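Local coordinates for protein leucine--tRNA ligase (Agrobacterium radiobacter, PDB 5AH5) that probably joins L-leucine to its tRNA(Leu) at the expense of ATP, as a zinc-containing leucyl-tRNA synthetase, at residues B[94-99]-B[421-426]; B[252-257]-B[315-320]; B[447-452]-B[460-465]. One frame throughout, in Å; residues are numbered along the deposited sequence. Where two conformers were deposited one is given.

Interaction 1. Residues B[94-99]-B[421-426]; sequences HPAKFT and RYWGCP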
ATOM      1  N   HIS B  94     -11.667  10.008  26.621  1.00 23.54           N
ATOM      2  CA  HIS B  94     -11.346   8.548  26.609  1.00 23.52           C
ATOM      3  C   HIS B  94     -11.231   8.119  25.092  1.00 22.09           C
ATOM      4  O   HIS B  94     -11.982   8.634  24.261  1.00 20.57           O
ATOM      5  CB  HIS B  94     -12.520   7.783  27.292  1.00 26.93           C
ATOM      6  CG  HIS B  94     -12.258   6.318  27.511  1.00 29.10           C
ATOM      7  ND1 HIS B  94     -12.321   5.404  26.486  1.00 27.75           N
ATOM      8  CD2 HIS B  94     -11.983   5.602  28.630  1.00 28.37           C
ATOM      9  CE1 HIS B  94     -12.073   4.192  26.945  1.00 29.22           C
ATOM     10  NE2 HIS B  94     -11.848   4.287  28.248  1.00 30.15           N
ATOM     11  N   PRO B  95     -10.288   7.239  24.750  1.00 22.20           N
ATOM     12  CA  PRO B  95     -10.102   6.863  23.352  1.00 24.32           C
ATOM     13  C   PRO B  95     -11.270   6.120  22.717  1.00 26.96           C
ATOM     14  O   PRO B  95     -11.348   6.175  21.515  1.00 26.34           O
ATOM     15  CB  PRO B  95      -8.904   5.948  23.366  1.00 22.33           C
ATOM     16  CG  PRO B  95      -8.789   5.468  24.798  1.00 23.28           C
ATOM     17  CD  PRO B  95      -9.309   6.593  25.625  1.00 21.90           C
ATOM     18  N   ALA B  96     -12.140   5.433  23.496  1.00 23.12           N
ATOM     19  CA  ALA B  96     -13.364   4.882  22.981  1.00 26.96           C
ATOM     20  C   ALA B  96     -14.299   5.920  22.480  1.00 25.60           C
ATOM     21  O   ALA B  96     -14.902   5.755  21.385  1.00 25.45           O
ATOM     22  CB  ALA B  96     -14.098   3.934  23.993  1.00 26.62           C
ATOM     23  N   LYS B  97     -14.478   6.970  23.259  1.00 23.93           N
ATOM     24  CA  LYS B  97     -15.323   8.071  22.886  0.50 25.46           C
ATOM     25  C   LYS B  97     -14.673   8.874  21.697  1.00 25.47           C
ATOM     26  O   LYS B  97     -15.359   9.383  20.789  1.00 25.81           O
ATOM     27  CB  LYS B  97     -15.501   8.982  24.098  0.50 28.95           C
ATOM     28  CG  LYS B  97     -16.042   8.319  25.364  0.50 31.34           C
ATOM     29  CD  LYS B  97     -17.549   8.494  25.481  0.50 34.47           C
ATOM     30  CE  LYS B  97     -17.989   8.161  26.906  0.50 38.50           C
ATOM     31  NZ  LYS B  97     -19.128   9.014  27.338  0.50 38.44           N
ATOM     32  N   PHE B  98     -13.359   8.997  21.721  1.00 23.03           N
ATOM     33  CA  PHE B  98     -12.677   9.842  20.703  1.00 25.65           C
ATOM     34  C   PHE B  98     -12.768   9.089  19.361  1.00 25.05           C
ATOM     35  O   PHE B  98     -13.134   9.648  18.375  1.00 25.65           O
ATOM     36  CB  PHE B  98     -11.220  10.155  21.086  1.00 24.24           C
ATOM     37  CG  PHE B  98     -10.503  11.021  20.080  1.00 27.69           C
ATOM     38  CD1 PHE B  98      -9.864  10.446  18.996  1.00 28.08           C
ATOM     39  CD2 PHE B  98     -10.485  12.406  20.214  1.00 29.27           C
ATOM     40  CE1 PHE B  98      -9.202  11.229  18.059  1.00 31.64           C
ATOM     41  CE2 PHE B  98      -9.792  13.210  19.281  1.00 29.32           C
ATOM     42  CZ  PHE B  98      -9.163  12.619  18.220  1.00 30.23           C
ATOM     43  N   THR B  99     -12.434   7.810  19.402  1.00 26.84           N
ATOM     44  CA  THR B  99     -12.499   6.940  18.259  1.00 28.10           C
ATOM     45  C   THR B  99     -13.857   6.904  17.614  1.00 29.84           C
ATOM     46  O   THR B  99     -13.932   7.058  16.408  1.00 25.38           O
ATOM     47  CB  THR B  99     -12.136   5.558  18.643  1.00 26.44           C
ATOM     48  OG1 THR B  99     -10.783   5.598  18.952  1.00 25.82           O
ATOM     49  CG2 THR B  99     -12.288   4.593  17.485  1.00 31.38           C
ATOM     50  N   ARG B 421       0.405  -0.662  26.679  1.00 28.45           N
ATOM     51  CA  ARG B 421      -0.585   0.380  26.400  1.00 28.50           C
ATOM     52  C   ARG B 421      -1.988  -0.147  26.650  1.00 25.31           C
ATOM     53  O   ARG B 421      -2.211  -1.300  26.473  1.00 24.04           O
ATOM     54  CB  ARG B 421      -0.435   0.724  24.919  1.00 28.95           C
ATOM     55  CG  ARG B 421       0.753   1.610  24.691  1.00 33.12           C
ATOM     56  CD  ARG B 421       0.123   2.961  24.810  1.00 35.97           C
ATOM     57  NE  ARG B 421       1.118   3.902  24.765  1.00 40.00           N
ATOM     58  CZ  ARG B 421       0.987   5.118  24.244  1.00 34.26           C
ATOM     59  NH1 ARG B 421      -0.159   5.620  23.775  1.00 35.62           N
ATOM     60  NH2 ARG B 421       2.056   5.834  24.263  1.00 32.01           N
ATOM     61  N   TYR B 422      -2.882   0.741  27.041  1.00 23.43           N
ATOM     62  CA  TYR B 422      -4.282   0.467  27.234  1.00 27.23           C
ATOM     63  C   TYR B 422      -5.059   0.197  25.898  1.00 29.94           C
ATOM     64  O   TYR B 422      -5.804  -0.797  25.786  1.00 27.26           O
ATOM     65  CB  TYR B 422      -4.938   1.660  27.924  1.00 22.69           C
ATOM     66  CG  TYR B 422      -6.446   1.587  28.067  1.00 25.24           C
ATOM     67  CD1 TYR B 422      -7.071   0.758  29.023  1.00 27.71           C
ATOM     68  CD2 TYR B 422      -7.263   2.386  27.315  1.00 25.80           C
ATOM     69  CE1 TYR B 422      -8.466   0.723  29.150  1.00 25.87           C
ATOM     70  CE2 TYR B 422      -8.626   2.307  27.392  1.00 24.30           C
ATOM     71  CZ  TYR B 422      -9.231   1.483  28.358  1.00 26.01           C
ATOM     72  OH  TYR B 422     -10.612   1.454  28.445  1.00 26.87           O
ATOM     73  N   TRP B 423      -4.868   1.069  24.900  1.00 26.24           N
ATOM     74  CA  TRP B 423      -5.823   1.161  23.803  1.00 28.57           C
ATOM     75  C   TRP B 423      -5.340   0.285  22.672  1.00 28.61           C
ATOM     76  O   TRP B 423      -4.697   0.756  21.699  1.00 27.13           O
ATOM     77  CB  TRP B 423      -6.084   2.609  23.428  1.00 24.22           C
ATOM     78  CG  TRP B 423      -7.175   2.740  22.435  1.00 25.46           C
ATOM     79  CD1 TRP B 423      -7.030   3.166  21.117  1.00 25.76           C
ATOM     80  CD2 TRP B 423      -8.570   2.425  22.609  1.00 23.48           C
ATOM     81  NE1 TRP B 423      -8.244   3.152  20.510  1.00 26.85           N
ATOM     82  CE2 TRP B 423      -9.201   2.675  21.381  1.00 23.72           C
ATOM     83  CE3 TRP B 423      -9.351   1.910  23.689  1.00 23.73           C
ATOM     84  CZ2 TRP B 423     -10.583   2.497  21.192  1.00 24.07           C
ATOM     85  CZ3 TRP B 423     -10.726   1.715  23.506  1.00 22.23           C
ATOM     86  CH2 TRP B 423     -11.328   1.980  22.256  1.00 26.20           C
ATOM     87  N   GLY B 424      -5.563  -1.014  22.871  1.00 26.18           N
ATOM     88  CA  GLY B 424      -5.299  -2.046  21.835  1.00 29.33           C
ATOM     89  C   GLY B 424      -5.965  -3.339  22.222  1.00 27.98           C
ATOM     90  O   GLY B 424      -6.595  -3.478  23.315  1.00 25.85           O
ATOM     91  N   CYS B 425      -5.787  -4.319  21.385  1.00 24.60           N
ATOM     92  CA  CYS B 425      -6.470  -5.611  21.579  1.00 27.66           C
ATOM     93  C   CYS B 425      -5.815  -6.389  22.717  1.00 27.94           C
ATOM     94  O   CYS B 425      -4.622  -6.676  22.619  1.00 24.24           O
ATOM     95  CB  CYS B 425      -6.364  -6.419  20.299  1.00 30.72           C
ATOM     96  SG  CYS B 425      -7.293  -7.947  20.360  1.00 29.95           S
ATOM     97  N   PRO B 426      -6.582  -6.790  23.785  1.00 25.69           N
ATOM     98  CA  PRO B 426      -5.918  -7.573  24.795  1.00 22.77           C
ATOM     99  C   PRO B 426      -5.334  -8.863  24.301  1.00 23.72           C
ATOM    100  O   PRO B 426      -5.873  -9.460  23.376  1.00 26.48           O
ATOM    101  CB  PRO B 426      -7.013  -7.788  25.886  1.00 26.17           C
ATOM    102  CG  PRO B 426      -7.962  -6.667  25.675  1.00 23.63           C
ATOM    103  CD  PRO B 426      -7.954  -6.441  24.184  1.00 28.18           C
TER
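Tyr-422 reaches across to His-94 with its hydroxyl. The histidine NE2 donates a weak bond to Tyr-422 OH (3.1 Å, bent to 132° at the hydrogen); the stronger partner of the hydroxyl is Pro-450 O, and NE2 also makes a weak bond to Asp-451 O. The two ring planes stand at 89°, and Pro-95 CG lies at the edge of the phenol ring. Trp-423, next along, gives the largest share of the contact on its segment. Its CG is anti to the backbone N, and the indole and the proline ring of Pro-95 run past one another in opposite senses, so that Pro-95 CB stands over the face of the five-membered ring, 3.7 Å from its centroid and 12° off the normal, a CH-pi contact. Farther along, Trp-423 CH2 meets Ala-96 CA at 3.6 Å, and CZ2 comes to 3.8 Å from Thr-99 OG1. That hydroxyl bonds back to Pro-95 O, and the indole NE1 is satisfied by Ser-79 O. His-94 ND1 accepts from Ala-96 N (3.0 Å), almost in the imidazole plane. The first turn of helix 95-112 thus rests on an indole face and begins with a histidine N-cap.

Interaction 2. Residues B[252-257]-B[315-320]; sequences AGCTFI and ERVPLY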
ATOM      1  N   ALA B 252      43.146 -16.990   8.363  1.00116.09           N
ATOM      2  CA  ALA B 252      44.452 -17.094   9.017  1.00119.84           C
ATOM      3  C   ALA B 252      45.049 -15.705   9.316  1.00115.71           C
ATOM      4  O   ALA B 252      45.888 -15.562  10.207  1.00119.58           O
ATOM      5  CB  ALA B 252      45.406 -17.923   8.165  1.00121.38           C
ATOM      6  N   GLY B 253      44.604 -14.685   8.581  1.00106.54           N
ATOM      7  CA  GLY B 253      45.000 -13.312   8.842  1.00101.94           C
ATOM      8  C   GLY B 253      44.415 -12.660  10.084  1.00102.65           C
ATOM      9  O   GLY B 253      44.723 -11.498  10.338  1.00110.13           O
ATOM     10  N   CYS B 254      43.585 -13.363  10.866  1.00103.76           N
ATOM     11  CA  CYS B 254      42.909 -12.726  12.009  1.00114.82           C
ATOM     12  C   CYS B 254      43.837 -12.542  13.208  1.00117.37           C
ATOM     13  O   CYS B 254      44.325 -13.513  13.784  1.00120.38           O
ATOM     14  CB  CYS B 254      41.599 -13.452  12.400  1.00120.88           C
ATOM     15  SG  CYS B 254      41.684 -15.032  13.286  1.00120.82           S
ATOM     16  N   THR B 255      44.106 -11.280  13.549  1.00119.18           N
ATOM     17  CA  THR B 255      44.833 -10.932  14.777  1.00120.79           C
ATOM     18  C   THR B 255      43.952 -11.087  16.040  1.00122.05           C
ATOM     19  O   THR B 255      44.487 -11.276  17.135  1.00118.47           O
ATOM     20  CB  THR B 255      45.435  -9.490  14.720  1.00118.25           C
ATOM     21  OG1 THR B 255      44.675  -8.679  13.812  1.00120.88           O
ATOM     22  CG2 THR B 255      46.917  -9.502  14.272  1.00111.28           C
ATOM     23  N   PHE B 256      42.621 -11.012  15.895  1.00123.72           N
ATOM     24  CA  PHE B 256      41.705 -11.058  17.055  1.00122.09           C
ATOM     25  C   PHE B 256      40.251 -11.485  16.750  1.00112.14           C
ATOM     26  O   PHE B 256      39.890 -11.793  15.609  1.00106.95           O
ATOM     27  CB  PHE B 256      41.752  -9.719  17.843  1.00126.24           C
ATOM     28  CG  PHE B 256      41.180  -8.536  17.110  1.00126.21           C
ATOM     29  CD1 PHE B 256      41.993  -7.734  16.313  1.00131.39           C
ATOM     30  CD2 PHE B 256      39.838  -8.197  17.245  1.00126.22           C
ATOM     31  CE1 PHE B 256      41.474  -6.630  15.646  1.00135.96           C
ATOM     32  CE2 PHE B 256      39.313  -7.099  16.580  1.00129.78           C
ATOM     33  CZ  PHE B 256      40.132  -6.314  15.778  1.00133.04           C
ATOM     34  N   ILE B 257      39.462 -11.563  17.822  1.00105.17           N
ATOM     35  CA  ILE B 257      38.010 -11.722  17.792  1.00105.05           C
ATOM     36  C   ILE B 257      37.429 -10.603  18.653  1.00104.69           C
ATOM     37  O   ILE B 257      38.039 -10.213  19.650  1.00104.67           O
ATOM     38  CB  ILE B 257      37.593 -13.096  18.375  1.00102.99           C
ATOM     39  CG1 ILE B 257      38.193 -14.248  17.553  1.00110.87           C
ATOM     40  CG2 ILE B 257      36.078 -13.246  18.464  1.00105.42           C
ATOM     41  CD1 ILE B 257      37.743 -14.330  16.104  1.00114.43           C
ATOM     42  N   GLU B 315      45.427 -22.538  16.686  1.00130.51           N
ATOM     43  CA  GLU B 315      46.387 -21.554  17.188  1.00132.22           C
ATOM     44  C   GLU B 315      45.628 -20.382  17.856  1.00144.02           C
ATOM     45  O   GLU B 315      44.594 -19.938  17.348  1.00147.16           O
ATOM     46  CB  GLU B 315      47.282 -21.114  16.010  1.00122.87           C
ATOM     47  CG  GLU B 315      48.098 -19.837  16.187  1.00121.98           C
ATOM     48  CD  GLU B 315      47.372 -18.583  15.723  1.00116.69           C
ATOM     49  OE1 GLU B 315      46.711 -18.619  14.660  1.00107.86           O
ATOM     50  OE2 GLU B 315      47.468 -17.554  16.428  1.00106.65           O
ATOM     51  N   ARG B 316      46.155 -19.886  18.979  1.00153.71           N
ATOM     52  CA  ARG B 316      45.393 -19.031  19.919  1.00150.46           C
ATOM     53  C   ARG B 316      45.322 -17.537  19.556  1.00146.48           C
ATOM     54  O   ARG B 316      46.288 -16.961  19.043  1.00139.91           O
ATOM     55  CB  ARG B 316      45.951 -19.171  21.338  1.00151.36           C
ATOM     56  CG  ARG B 316      46.032 -20.603  21.853  1.00150.56           C
ATOM     57  CD  ARG B 316      46.251 -20.624  23.359  1.00149.31           C
ATOM     58  NE  ARG B 316      47.149 -21.703  23.779  1.00149.23           N
ATOM     59  CZ  ARG B 316      47.854 -21.730  24.915  1.00140.67           C
ATOM     60  NH1 ARG B 316      47.791 -20.735  25.803  1.00140.88           N
ATOM     61  NH2 ARG B 316      48.643 -22.772  25.169  1.00133.32           N
ATOM     62  N   VAL B 317      44.174 -16.925  19.880  1.00140.65           N
ATOM     63  CA  VAL B 317      43.791 -15.574  19.425  1.00123.46           C
ATOM     64  C   VAL B 317      43.132 -14.776  20.581  1.00114.12           C
ATOM     65  O   VAL B 317      42.400 -15.365  21.393  1.00 99.94           O
ATOM     66  CB  VAL B 317      42.785 -15.659  18.242  1.00124.33           C
ATOM     67  CG1 VAL B 317      42.748 -14.350  17.473  1.00120.63           C
ATOM     68  CG2 VAL B 317      43.104 -16.819  17.293  1.00123.66           C
ATOM     69  N   PRO B 318      43.383 -13.442  20.667  1.00102.54           N
ATOM     70  CA  PRO B 318      42.763 -12.636  21.739  1.00100.94           C
ATOM     71  C   PRO B 318      41.261 -12.332  21.546  1.00112.36           C
ATOM     72  O   PRO B 318      40.827 -12.088  20.420  1.00112.31           O
ATOM     73  CB  PRO B 318      43.588 -11.334  21.723  1.00 99.93           C
ATOM     74  CG  PRO B 318      44.172 -11.250  20.352  1.00 93.57           C
ATOM     75  CD  PRO B 318      44.418 -12.673  19.940  1.00 99.13           C
ATOM     76  N   LEU B 319      40.491 -12.336  22.641  1.00115.49           N
ATOM     77  CA  LEU B 319      39.049 -12.019  22.621  1.00105.26           C
ATOM     78  C   LEU B 319      38.771 -10.658  23.272  1.00103.58           C
ATOM     79  O   LEU B 319      39.367 -10.310  24.289  1.00 98.18           O
ATOM     80  CB  LEU B 319      38.243 -13.124  23.326  1.00107.31           C
ATOM     81  CG  LEU B 319      36.702 -13.064  23.326  1.00106.87           C
ATOM     82  CD1 LEU B 319      36.140 -13.095  21.916  1.00109.42           C
ATOM     83  CD2 LEU B 319      36.104 -14.212  24.133  1.00105.73           C
ATOM     84  N   TYR B 320      37.851  -9.903  22.671  1.00111.79           N
ATOM     85  CA  TYR B 320      37.484  -8.544  23.095  1.00105.60           C
ATOM     86  C   TYR B 320      35.944  -8.376  23.115  1.00100.11           C
ATOM     87  O   TYR B 320      35.195  -9.294  22.746  1.00 97.95           O
ATOM     88  CB  TYR B 320      38.114  -7.512  22.137  1.00105.57           C
ATOM     89  CG  TYR B 320      39.595  -7.204  22.365  1.00105.35           C
ATOM     90  CD1 TYR B 320      40.601  -8.117  21.993  1.00105.22           C
ATOM     91  CD2 TYR B 320      39.997  -5.971  22.915  1.00101.81           C
ATOM     92  CE1 TYR B 320      41.949  -7.821  22.191  1.00103.33           C
ATOM     93  CE2 TYR B 320      41.342  -5.664  23.110  1.00 98.03           C
ATOM     94  CZ  TYR B 320      42.311  -6.590  22.749  1.00103.68           C
ATOM     95  OH  TYR B 320      43.636  -6.287  22.940  1.00101.20           O
TER
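Ile-257 and Leu-319 meet through branches set by their side-chain torsions: Ile-257 CG2 is anti to the backbone N, while in Leu-319 chi1 (-175°) sends CG anti to its own N and chi2, near 60°, then turns CD1 onto Ile-257 CG2. The two side chains lie on one face of the sheet, and these two methyls touch at 3.5 Å, tighter than usual for two carbons. Val-317 CG1, also anti to its backbone N, points into the bend of the other segment, 3.5 Å from Phe-256 CA and close to the carbonyl oxygen of Thr-255.

That same carbonyl oxygen lies 3.1 Å from Pro-318 CD, beside the proline ring. Phe-256 CB packs on Pro-318 CG at 3.8 Å, but the phenyl ring turns off to meet the ring of Phe-347. The ring of Tyr-320 also meets Phe-347, so that this phenylalanine is shared by both segments.

Two backbone bonds tie the segments where the loop becomes strand. Ile-257 N donates to Pro-318 O (3.0 Å). Tyr-320 N returns a weak bond to Ile-257 O, bent to 128°. One residue thus bonds through both its N-H and its carbonyl to the residues before and after Leu-319, its partner in the bridge. This is the pattern of a parallel beta bridge, here joining strand 257-259 to strand 315-322 in the mixed sheet of the editing domain.

Interaction 3. Residues B[447-452]-B[460-465]; sequences ILLPDH and SPLSRD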
ATOM      1  N   ILE B 447     -11.624 -11.351  25.518  1.00 26.99           N
ATOM      2  CA  ILE B 447     -11.149 -10.506  26.625  1.00 26.40           C
ATOM      3  C   ILE B 447     -11.202  -9.041  26.176  1.00 25.76           C
ATOM      4  O   ILE B 447     -10.416  -8.588  25.308  1.00 31.88           O
ATOM      5  CB  ILE B 447      -9.742 -10.922  27.063  1.00 27.22           C
ATOM      6  CG1 ILE B 447      -9.710 -12.407  27.464  1.00 28.84           C
ATOM      7  CG2 ILE B 447      -9.306 -10.062  28.237  1.00 29.58           C
ATOM      8  CD1 ILE B 447     -10.889 -12.858  28.307  1.00 30.78           C
ATOM      9  N   LEU B 448     -12.181  -8.334  26.684  1.00 24.44           N
ATOM     10  CA  LEU B 448     -12.354  -6.924  26.446  1.00 26.53           C
ATOM     11  C   LEU B 448     -11.622  -6.046  27.470  1.00 29.57           C
ATOM     12  O   LEU B 448     -11.482  -6.420  28.632  1.00 27.48           O
ATOM     13  CB  LEU B 448     -13.838  -6.568  26.460  1.00 26.72           C
ATOM     14  CG  LEU B 448     -14.665  -7.343  25.417  1.00 27.63           C
ATOM     15  CD1 LEU B 448     -16.081  -6.801  25.502  1.00 28.08           C
ATOM     16  CD2 LEU B 448     -14.057  -7.141  24.002  1.00 26.42           C
ATOM     17  N   LEU B 449     -11.267  -4.836  27.026  1.00 26.58           N
ATOM     18  CA  LEU B 449     -10.675  -3.859  27.887  1.00 27.10           C
ATOM     19  C   LEU B 449     -11.593  -3.498  29.015  1.00 25.73           C
ATOM     20  O   LEU B 449     -12.776  -3.367  28.769  1.00 25.52           O
ATOM     21  CB  LEU B 449     -10.403  -2.572  27.118  1.00 23.55           C
ATOM     22  CG  LEU B 449      -9.249  -2.676  26.124  1.00 24.93           C
ATOM     23  CD1 LEU B 449      -9.154  -1.403  25.303  1.00 26.54           C
ATOM     24  CD2 LEU B 449      -7.942  -3.046  26.775  1.00 23.63           C
ATOM     25  N   PRO B 450     -11.040  -3.113  30.188  1.00 25.54           N
ATOM     26  CA  PRO B 450     -11.953  -2.513  31.182  1.00 27.22           C
ATOM     27  C   PRO B 450     -12.382  -1.141  30.677  1.00 28.50           C
ATOM     28  O   PRO B 450     -11.596  -0.534  29.962  1.00 30.63           O
ATOM     29  CB  PRO B 450     -11.055  -2.379  32.446  1.00 26.90           C
ATOM     30  CG  PRO B 450      -9.689  -2.226  31.910  1.00 28.08           C
ATOM     31  CD  PRO B 450      -9.626  -3.030  30.617  1.00 28.92           C
ATOM     32  N   ASP B 451     -13.583  -0.651  30.992  1.00 29.56           N
ATOM     33  CA  ASP B 451     -13.984   0.680  30.565  1.00 31.61           C
ATOM     34  C   ASP B 451     -13.140   1.843  31.071  1.00 39.65           C
ATOM     35  O   ASP B 451     -13.050   2.861  30.370  1.00 34.72           O
ATOM     36  CB  ASP B 451     -15.424   1.002  30.923  1.00 36.29           C
ATOM     37  CG  ASP B 451     -16.418   0.369  29.958  1.00 41.00           C
ATOM     38  OD1 ASP B 451     -16.039  -0.601  29.294  1.00 41.86           O
ATOM     39  OD2 ASP B 451     -17.579   0.815  29.913  1.00 53.22           O
ATOM     40  N   HIS B 452     -12.549   1.715  32.266  1.00 38.79           N
ATOM     41  CA  HIS B 452     -11.815   2.824  32.903  1.00 43.07           C
ATOM     42  C   HIS B 452     -10.378   2.577  32.665  1.00 39.97           C
ATOM     43  O   HIS B 452      -9.949   1.455  32.581  1.00 34.60           O
ATOM     44  CB  HIS B 452     -12.177   3.003  34.402  1.00 47.56           C
ATOM     45  CG  HIS B 452     -13.563   3.535  34.582  1.00 55.77           C
ATOM     46  ND1 HIS B 452     -14.621   2.741  34.967  1.00 60.92           N
ATOM     47  CD2 HIS B 452     -14.098   4.743  34.284  1.00 59.99           C
ATOM     48  CE1 HIS B 452     -15.731   3.461  34.979  1.00 57.62           C
ATOM     49  NE2 HIS B 452     -15.442   4.676  34.556  1.00 58.62           N
ATOM     50  N   SER B 460       2.533  -1.512  32.945  1.00 38.79           N
ATOM     51  CA  SER B 460       1.619  -1.165  31.841  1.00 42.86           C
ATOM     52  C   SER B 460       0.304  -0.631  32.397  1.00 35.78           C
ATOM     53  O   SER B 460      -0.048  -0.969  33.497  1.00 38.84           O
ATOM     54  CB  SER B 460       1.296  -2.406  31.020  1.00 43.04           C
ATOM     55  OG  SER B 460       0.213  -3.102  31.646  1.00 37.41           O
ATOM     56  N   PRO B 461      -0.474   0.118  31.591  1.00 38.09           N
ATOM     57  CA  PRO B 461      -1.732   0.637  32.110  1.00 31.17           C
ATOM     58  C   PRO B 461      -2.709  -0.465  32.586  1.00 39.25           C
ATOM     59  O   PRO B 461      -3.414  -0.248  33.591  1.00 32.51           O
ATOM     60  CB  PRO B 461      -2.300   1.423  30.940  1.00 34.06           C
ATOM     61  CG  PRO B 461      -1.117   1.837  30.127  1.00 31.29           C
ATOM     62  CD  PRO B 461      -0.059   0.801  30.339  1.00 34.55           C
ATOM     63  N   LEU B 462      -2.746  -1.617  31.909  1.00 30.94           N
ATOM     64  CA  LEU B 462      -3.730  -2.646  32.329  1.00 30.98           C
ATOM     65  C   LEU B 462      -3.305  -3.299  33.619  1.00 30.68           C
ATOM     66  O   LEU B 462      -4.148  -3.669  34.392  1.00 24.65           O
ATOM     67  CB  LEU B 462      -3.951  -3.720  31.282  1.00 28.99           C
ATOM     68  CG  LEU B 462      -4.728  -3.252  30.049  1.00 31.19           C
ATOM     69  CD1 LEU B 462      -4.560  -4.265  28.913  1.00 32.92           C
ATOM     70  CD2 LEU B 462      -6.171  -3.031  30.419  1.00 28.23           C
ATOM     71  N   SER B 463      -1.989  -3.457  33.818  1.00 32.03           N
ATOM     72  CA  SER B 463      -1.435  -4.015  35.021  1.00 31.00           C
ATOM     73  C   SER B 463      -1.850  -3.296  36.317  1.00 32.69           C
ATOM     74  O   SER B 463      -1.735  -3.864  37.349  1.00 34.76           O
ATOM     75  CB  SER B 463       0.111  -4.054  34.964  1.00 31.54           C
ATOM     76  OG  SER B 463       0.599  -2.794  35.345  1.00 32.33           O
ATOM     77  N   ARG B 464      -2.334  -2.067  36.234  1.00 34.29           N
ATOM     78  CA  ARG B 464      -2.714  -1.261  37.377  1.00 34.58           C
ATOM     79  C   ARG B 464      -4.120  -1.548  37.815  1.00 36.90           C
ATOM     80  O   ARG B 464      -4.585  -0.953  38.805  1.00 30.95           O
ATOM     81  CB  ARG B 464      -2.653   0.227  36.995  1.00 33.09           C
ATOM     82  CG  ARG B 464      -1.250   0.678  36.622  1.00 35.73           C
ATOM     83  CD  ARG B 464      -1.259   1.995  35.868  1.00 34.40           C
ATOM     84  NE  ARG B 464      -0.020   2.136  35.129  1.00 32.82           N
ATOM     85  CZ  ARG B 464       0.209   3.040  34.189  1.00 27.15           C
ATOM     86  NH1 ARG B 464      -0.681   3.972  33.876  1.00 25.97           N
ATOM     87  NH2 ARG B 464       1.361   2.979  33.567  1.00 28.99           N
ATOM     88  N   ASP B 465      -4.822  -2.371  37.030  1.00 34.94           N
ATOM     89  CA  ASP B 465      -6.232  -2.596  37.232  1.00 37.60           C
ATOM     90  C   ASP B 465      -6.338  -3.961  37.802  1.00 37.89           C
ATOM     91  O   ASP B 465      -6.452  -4.916  37.046  1.00 34.70           O
ATOM     92  CB  ASP B 465      -7.021  -2.552  35.914  1.00 38.88           C
ATOM     93  CG  ASP B 465      -8.515  -2.603  36.148  1.00 41.57           C
ATOM     94  OD1 ASP B 465      -8.926  -3.272  37.147  1.00 39.99           O
ATOM     95  OD2 ASP B 465      -9.290  -1.971  35.385  1.00 36.85           O
TER
HETATM   96  O   HOH W   1      -8.023  -0.007  33.977  1.00 35.22           O
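Pro-450 and Leu-462 are the nearest pair of the two backbones, their CA atoms 8.3 Å apart: 447-452 is irregular, extended through Leu-449 and Pro-450, and in 460-465 residues 461-464 have helical torsions without the regular bonds. Side chains therefore bridge the gap. Leu-462 CD2 presses on Pro-450 CD at 3.5 Å, a tight fit for two carbons, with the leucine crossing the proline ring obliquely. Leu-449 adds a second apolar touch: its CD2 comes to 4.1 Å from Leu-462 CD2, the two side chains crossing at about a right angle. Trp-468 of the following helix packs on both Pro-450 and Leu-462, extending this apolar patch.

Asp-465 approaches the same proline with a carboxylate oxygen. Its CG is anti to the backbone N (chi1 -172°), and OD2 lies 3.5 Å from Pro-450 CB and equally near CG, a contact with carbons and not a hydrogen bond. OD2 also accepts from a water, which donates to Asp-465 OD2 at 2.7 Å and to the carbonyl oxygen of His-452 at 2.8 Å, joining the segments where no direct hydrogen bond does. The other oxygen, OD1, accepts from Trp-468 N, so the two branches of one carboxylate serve a helix end and a water bridge.

Within 460-465 the coil is pinned by its serines. Ser-463 N donates to Ser-460 OG (3.1 Å), and Ser-463 OG donates to Ser-460 O at 2.7 Å, on a carbonyl lone pair. The segment thus opens with an ST motif and closes with Asp-465 as the N-cap of helix 466-469, in the connection between the two zinc-binding pairs, Cys-432/Cys-435 and Cys-473/Cys-476.

Interactions 1 and 3 are neighbours, their centres about 10 Å apart, whereas interaction 2 lies about 54 Å from interaction 1 and 53 Å from interaction 3, centre to centre. Residues 421-426 and 447-452 touch directly, so helix 95-112, the turn leading into strand 425-432 and the loop before helix 466-469 form one continuous cluster. Along the chain, interaction 1 joins two parts of the synthetase that are split by an insertion, and interaction 2 falls within that intervening stretch, in the editing domain. Interaction 3 follows both and closes a short local loop. Interaction 1 thus brings together parts that flank the editing insertion in sequence, while that domain keeps its own mixed sheet well apart.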